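Local coordinates for 3-carboxy-cis,cis-muconate cycloisomerase (Acinetobacter calcoaceticus, PDB 1Q5N), which is a mostly helical, homotetrameric enzyme that belongs to the fumarase/aspartase (lyase) superfamily, at residues F12-T18 with E333-A339; D180-I184 with I246-N250. All blocks are in the same frame, centred on the assembly; numbering follows the deposited sequence.

Interaction 1: residues F12-T18 with E333-A339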
loop_
_atom_site.group_PDB
_atom_site.type_symbol
_atom_site.label_atom_id
_atom_site.label_comp_id
_atom_site.label_asym_id
_atom_site.label_seq_id
_atom_site.Cartn_x
_atom_site.Cartn_y
_atom_site.Cartn_z
ATOM N N PHE A 12 -11.805 17.426 -3.411
ATOM C CA PHE A 12 -11.307 16.226 -4.052
ATOM C C PHE A 12 -12.227 15.423 -4.970
ATOM O O PHE A 12 -11.743 14.715 -5.834
ATOM C CB PHE A 12 -10.795 15.276 -2.969
ATOM C CG PHE A 12 -9.812 15.902 -2.024
ATOM C CD1 PHE A 12 -8.547 16.303 -2.476
ATOM C CD2 PHE A 12 -10.123 16.033 -0.662
ATOM C CE1 PHE A 12 -7.594 16.855 -1.574
ATOM C CE2 PHE A 12 -9.191 16.568 0.249
ATOM C CZ PHE A 12 -7.911 16.969 -0.202
ATOM N N TYR A 13 -13.538 15.530 -4.808
ATOM C CA TYR A 13 -14.378 14.677 -5.624
ATOM C C TYR A 13 -15.077 15.392 -6.731
ATOM O O TYR A 13 -14.802 16.544 -7.010
ATOM C CB TYR A 13 -15.388 13.945 -4.761
ATOM C CG TYR A 13 -14.787 13.283 -3.534
ATOM C CD1 TYR A 13 -13.587 12.556 -3.612
ATOM C CD2 TYR A 13 -15.440 13.341 -2.301
ATOM C CE1 TYR A 13 -13.050 11.916 -2.505
ATOM C CE2 TYR A 13 -14.914 12.683 -1.168
ATOM C CZ TYR A 13 -13.700 11.976 -1.282
ATOM O OH TYR A 13 -13.129 11.397 -0.149
ATOM N N GLN A 14 -15.952 14.677 -7.395
ATOM C CA GLN A 14 -16.692 15.240 -8.501
ATOM C C GLN A 14 -18.151 15.032 -8.116
ATOM O O GLN A 14 -18.557 13.918 -7.769
ATOM C CB GLN A 14 -16.303 14.512 -9.780
ATOM C CG GLN A 14 -16.703 15.207 -11.073
ATOM C CD GLN A 14 -18.162 14.974 -11.436
ATOM O OE1 GLN A 14 -18.744 13.942 -11.100
ATOM N NE2 GLN A 14 -18.758 15.932 -12.138
ATOM N N ARG A 15 -18.923 16.106 -8.160
ATOM C CA ARG A 15 -20.317 16.070 -7.733
ATOM C C ARG A 15 -21.217 14.905 -8.220
ATOM O O ARG A 15 -21.831 14.250 -7.411
ATOM C CB ARG A 15 -20.965 17.409 -8.060
ATOM C CG ARG A 15 -22.070 17.766 -7.128
ATOM C CD ARG A 15 -23.066 18.638 -7.875
ATOM N NE ARG A 15 -22.924 20.061 -7.545
ATOM C CZ ARG A 15 -23.450 21.062 -8.263
ATOM N NH1 ARG A 15 -24.150 20.799 -9.377
ATOM N NH2 ARG A 15 -23.309 22.327 -7.853
ATOM N N ASP A 16 -21.290 14.636 -9.516
ATOM C CA ASP A 16 -22.129 13.544 -10.018
ATOM C C ASP A 16 -21.693 12.126 -9.558
ATOM O O ASP A 16 -22.526 11.293 -9.172
ATOM C CB ASP A 16 -22.205 13.608 -11.558
ATOM C CG ASP A 16 -22.582 15.026 -12.074
ATOM O OD1 ASP A 16 -23.582 15.617 -11.582
ATOM O OD2 ASP A 16 -21.857 15.558 -12.966
ATOM N N VAL A 17 -20.390 11.848 -9.563
ATOM C CA VAL A 17 -19.931 10.547 -9.134
ATOM C C VAL A 17 -20.175 10.391 -7.618
ATOM O O VAL A 17 -20.506 9.331 -7.168
ATOM C CB VAL A 17 -18.450 10.337 -9.563
ATOM C CG1 VAL A 17 -17.852 9.069 -8.920
ATOM C CG2 VAL A 17 -18.395 10.261 -11.094
ATOM N N THR A 18 -20.035 11.454 -6.843
ATOM C CA THR A 18 -20.318 11.393 -5.410
ATOM C C THR A 18 -21.815 11.059 -5.140
ATOM O O THR A 18 -22.160 10.354 -4.177
ATOM C CB THR A 18 -19.954 12.753 -4.734
ATOM O OG1 THR A 18 -18.539 12.873 -4.739
ATOM C CG2 THR A 18 -20.403 12.822 -3.282
ATOM N N GLU A 333 -14.379 5.256 -3.158
ATOM C CA GLU A 333 -13.374 6.309 -2.978
ATOM C C GLU A 333 -12.508 6.418 -4.242
ATOM O O GLU A 333 -12.216 7.531 -4.678
ATOM C CB GLU A 333 -12.542 6.009 -1.735
ATOM C CG GLU A 333 -11.530 7.049 -1.262
ATOM C CD GLU A 333 -12.160 8.277 -0.635
ATOM O OE1 GLU A 333 -13.355 8.172 -0.264
ATOM O OE2 GLU A 333 -11.485 9.345 -0.491
ATOM N N ILE A 334 -12.130 5.285 -4.863
ATOM C CA ILE A 334 -11.292 5.307 -6.073
ATOM C C ILE A 334 -12.026 6.037 -7.210
ATOM O O ILE A 334 -11.455 6.914 -7.849
ATOM C CB ILE A 334 -10.905 3.865 -6.492
ATOM C CG1 ILE A 334 -10.147 3.244 -5.334
ATOM C CG2 ILE A 334 -10.095 3.856 -7.823
ATOM C CD1 ILE A 334 -9.549 1.919 -5.578
ATOM N N PHE A 335 -13.291 5.688 -7.461
ATOM C CA PHE A 335 -14.084 6.393 -8.472
ATOM C C PHE A 335 -14.192 7.909 -8.193
ATOM O O PHE A 335 -14.023 8.754 -9.074
ATOM C CB PHE A 335 -15.511 5.845 -8.499
ATOM C CG PHE A 335 -15.751 4.836 -9.578
ATOM C CD1 PHE A 335 -15.841 5.249 -10.916
ATOM C CD2 PHE A 335 -15.957 3.475 -9.244
ATOM C CE1 PHE A 335 -16.140 4.342 -11.934
ATOM C CE2 PHE A 335 -16.254 2.543 -10.228
ATOM C CZ PHE A 335 -16.361 2.967 -11.588
ATOM N N GLN A 336 -14.522 8.247 -6.962
ATOM C CA GLN A 336 -14.666 9.642 -6.594
ATOM C C GLN A 336 -13.398 10.481 -6.736
ATOM O O GLN A 336 -13.486 11.638 -7.169
ATOM C CB GLN A 336 -15.201 9.751 -5.173
ATOM C CG GLN A 336 -16.697 9.629 -5.118
ATOM C CD GLN A 336 -17.177 9.557 -3.683
ATOM O OE1 GLN A 336 -17.104 8.505 -3.062
ATOM N NE2 GLN A 336 -17.628 10.672 -3.144
ATOM N N LEU A 337 -12.229 9.919 -6.391
ATOM C CA LEU A 337 -10.956 10.637 -6.519
ATOM C C LEU A 337 -10.553 10.760 -7.985
ATOM O O LEU A 337 -9.988 11.800 -8.395
ATOM C CB LEU A 337 -9.826 9.943 -5.725
ATOM C CG LEU A 337 -9.983 10.074 -4.206
ATOM C CD1 LEU A 337 -9.178 9.061 -3.463
ATOM C CD2 LEU A 337 -9.571 11.467 -3.798
ATOM N N THR A 338 -10.834 9.719 -8.774
ATOM C CA THR A 338 -10.478 9.729 -10.185
ATOM C C THR A 338 -11.320 10.769 -10.960
ATOM O O THR A 338 -10.783 11.555 -11.768
ATOM C CB THR A 338 -10.691 8.331 -10.826
ATOM O OG1 THR A 338 -9.877 7.370 -10.161
ATOM C CG2 THR A 338 -10.339 8.356 -12.333
ATOM N N ALA A 339 -12.637 10.768 -10.720
ATOM C CA ALA A 339 -13.546 11.706 -11.392
ATOM C C ALA A 339 -13.171 13.120 -10.904
ATOM O O ALA A 339 -13.141 14.069 -11.693
ATOM C CB ALA A 339 -15.036 11.360 -11.046
#
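The chain leaves one short helix at Tyr-13 and starts the next at Arg-15, and this turn lies against one side of segment 333-339 of the long helix 323-351. The backbones come close, with CA atoms 5.1 Å apart for Tyr-13 and Gln-336 and 5.5 Å for Gln-14 and Ala-339. Tyr-13 CA makes a CA-H...O contact of 3.5 Å with Gln-336 O. Gln-14 is the N-cap: its OE1 accepts from Val-17 N (3.1 Å), satisfying an amide of the first helical turn, while Thr-18 OG1 donates to Gln-14 O (3.2 Å). The small methyl of Ala-339 allows this approach, its CB meeting Gln-14 CB at 3.6 Å and Val-17 CG2 at 3.5 Å. Val-17, beta-branched and apolar, also reaches Phe-335 CB through CG1 (4.0 Å). Tyr-13 suits a half-buried place: one ring face is covered by the Gln-336 side chain, CE1 touches Leu-337 CD2 (3.7 Å), and the hydroxyl OH donates to Glu-333 OE2 (2.7 Å), a carboxylate that also forms a salt bridge with Arg-301. Leu-329 of the second subunit packs on Phe-12 and Tyr-13. Here an N-terminal, side-chain-capped helix start is docked onto a long helix of the central helical bundle that characterises the fumarase/aspartase superfamily.

Interaction 2: residues D180-I184 with I246-N250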
loop_
_atom_site.group_PDB
_atom_site.type_symbol
_atom_site.label_atom_id
_atom_site.label_comp_id
_atom_site.label_asym_id
_atom_site.label_seq_id
_atom_site.Cartn_x
_atom_site.Cartn_y
_atom_site.Cartn_z
ATOM N N ASP A 180 -6.365 5.087 -22.388
ATOM C CA ASP A 180 -7.325 4.923 -21.322
ATOM C C ASP A 180 -8.728 4.667 -21.894
ATOM O O ASP A 180 -9.499 3.867 -21.346
ATOM C CB ASP A 180 -7.385 6.158 -20.436
ATOM C CG ASP A 180 -6.137 6.325 -19.590
ATOM O OD1 ASP A 180 -5.492 5.297 -19.258
ATOM O OD2 ASP A 180 -5.811 7.486 -19.244
ATOM N N LEU A 181 -9.066 5.389 -22.957
ATOM C CA LEU A 181 -10.343 5.204 -23.626
ATOM C C LEU A 181 -10.412 3.738 -24.148
ATOM O O LEU A 181 -11.435 3.087 -24.039
ATOM C CB LEU A 181 -10.463 6.189 -24.784
ATOM C CG LEU A 181 -11.381 7.398 -24.675
ATOM C CD1 LEU A 181 -11.960 7.659 -23.315
ATOM C CD2 LEU A 181 -10.579 8.563 -25.167
ATOM N N ASP A 182 -9.313 3.216 -24.666
ATOM C CA ASP A 182 -9.320 1.861 -25.145
ATOM C C ASP A 182 -9.518 0.863 -23.988
ATOM O O ASP A 182 -10.251 -0.141 -24.118
ATOM C CB ASP A 182 -8.011 1.524 -25.860
ATOM C CG ASP A 182 -7.828 2.274 -27.211
ATOM O OD1 ASP A 182 -8.803 2.843 -27.765
ATOM O OD2 ASP A 182 -6.675 2.269 -27.721
ATOM N N ARG A 183 -8.835 1.116 -22.873
ATOM C CA ARG A 183 -8.945 0.228 -21.724
ATOM C C ARG A 183 -10.370 0.186 -21.188
ATOM O O ARG A 183 -10.886 -0.887 -20.887
ATOM C CB ARG A 183 -8.021 0.684 -20.609
ATOM C CG ARG A 183 -6.581 0.374 -20.874
ATOM C CD ARG A 183 -5.699 0.947 -19.745
ATOM N NE ARG A 183 -4.303 0.778 -20.121
ATOM C CZ ARG A 183 -3.474 1.793 -20.369
ATOM N NH1 ARG A 183 -3.897 3.059 -20.266
ATOM N NH2 ARG A 183 -2.225 1.529 -20.749
ATOM N N ILE A 184 -10.990 1.355 -21.091
ATOM C CA ILE A 184 -12.360 1.438 -20.602
ATOM C C ILE A 184 -13.307 0.622 -21.530
ATOM O O ILE A 184 -14.093 -0.188 -21.048
ATOM C CB ILE A 184 -12.840 2.904 -20.525
ATOM C CG1 ILE A 184 -12.165 3.592 -19.341
ATOM C CG2 ILE A 184 -14.373 2.954 -20.446
ATOM C CD1 ILE A 184 -12.543 5.023 -19.131
ATOM N N ILE A 246 -4.933 3.737 -13.229
ATOM C CA ILE A 246 -4.042 4.186 -14.275
ATOM C C ILE A 246 -4.414 5.597 -14.729
ATOM O O ILE A 246 -3.544 6.438 -14.966
ATOM C CB ILE A 246 -4.079 3.234 -15.476
ATOM C CG1 ILE A 246 -3.369 1.918 -15.117
ATOM C CG2 ILE A 246 -3.434 3.889 -16.696
ATOM C CD1 ILE A 246 -3.681 0.825 -16.139
ATOM N N ILE A 247 -5.713 5.878 -14.804
ATOM C CA ILE A 247 -6.137 7.202 -15.222
ATOM C C ILE A 247 -5.668 8.222 -14.193
ATOM O O ILE A 247 -5.196 9.302 -14.554
ATOM C CB ILE A 247 -7.702 7.287 -15.378
ATOM C CG1 ILE A 247 -8.120 6.420 -16.578
ATOM C CG2 ILE A 247 -8.161 8.773 -15.466
ATOM C CD1 ILE A 247 -9.632 6.065 -16.601
ATOM N N THR A 248 -5.795 7.893 -12.913
ATOM C CA THR A 248 -5.372 8.857 -11.910
ATOM C C THR A 248 -3.869 9.045 -12.001
ATOM O O THR A 248 -3.395 10.175 -11.860
ATOM C CB THR A 248 -5.760 8.416 -10.504
ATOM O OG1 THR A 248 -7.177 8.478 -10.411
ATOM C CG2 THR A 248 -5.138 9.337 -9.423
ATOM N N GLY A 249 -3.123 7.962 -12.254
ATOM C CA GLY A 249 -1.682 8.119 -12.404
ATOM C C GLY A 249 -1.336 9.035 -13.608
ATOM O O GLY A 249 -0.396 9.823 -13.517
ATOM N N ASN A 250 -2.071 8.941 -14.731
ATOM C CA ASN A 250 -1.779 9.807 -15.893
ATOM C C ASN A 250 -1.973 11.296 -15.556
ATOM O O ASN A 250 -1.145 12.130 -15.947
ATOM C CB ASN A 250 -2.691 9.510 -17.123
ATOM C CG ASN A 250 -2.400 8.166 -17.777
ATOM O OD1 ASN A 250 -1.232 7.793 -17.987
ATOM N ND2 ASN A 250 -3.454 7.441 -18.131
HETATM O O HOH W 1 -2.733 5.814 -20.340
#
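Two long helices of the chain's core, 166-191 and 235-261, meet here in a buried, nearly antiparallel contact that combines an apolar patch with a polar cluster. The local axes run at 170° to each other but stay 11.5 Å apart, so side chains rather than backbones bridge the gap; even the nearest CA atoms, those of Asp-180 and Ile-247, are 6.6 Å apart. On the apolar side Ile-184 CD1 meets Ile-247 CD1 at 4.0 Å, each isoleucine being long enough to reach midway. The CA-to-CB bond of Asp-180 points toward the other helix, and its carboxylate is held from two directions: Arg-183 NH1 forms a salt bridge with OD1 (2.9 Å), and Asn-250 ND2 gives a weak hydrogen bond to OD2 (2.6 Å). A water accepts from both Arg-183 NH1 (3.0 Å) and Asn-250 ND2 (2.8 Å), tying the two donors together. Long helices packed side by side into a bundle shared between subunits are the hallmark of the fumarase/aspartase fold, and this contact lies at such a boundary. The guanidinium of Arg-183 makes its strongest polar contact across it, where NH2 forms salt bridges with Asp-235 and Glu-239 of the third subunit. An arginine fits this position because one group can serve Asp-180 and the neighbouring chain together. Ile-246 CG2 covers one face of that guanidinium, 3.7 Å from NH1, and also lies 3.6 Å from Asp-180 OD1, while Ile-247 CG1 packs 3.6 Å from Asp-180 CG.

How the interactions relate
The centres of the two interactions lie about 15 Å apart, both near the spatial centre of the subunit, and helices 235-261 and 323-351 join them directly. Thr-338 OG1 of interaction 1 and Thr-248 OG1 of interaction 2 are 2.9 Å apart, probably hydrogen-bonded, and Thr-338 CG2 packs against Ile-247 CG2 at 3.8 Å. Along the sequence 12-18 comes first, then 180-184 and 246-250, and finally 333-339, so interaction 2 falls wholly between the partners of interaction 1. Helix 110-146 touches both contacts. Each also faces a different neighbour, the second subunit for interaction 1 and the third for interaction 2, so together they connect one helical core to two subunits of the tetramer.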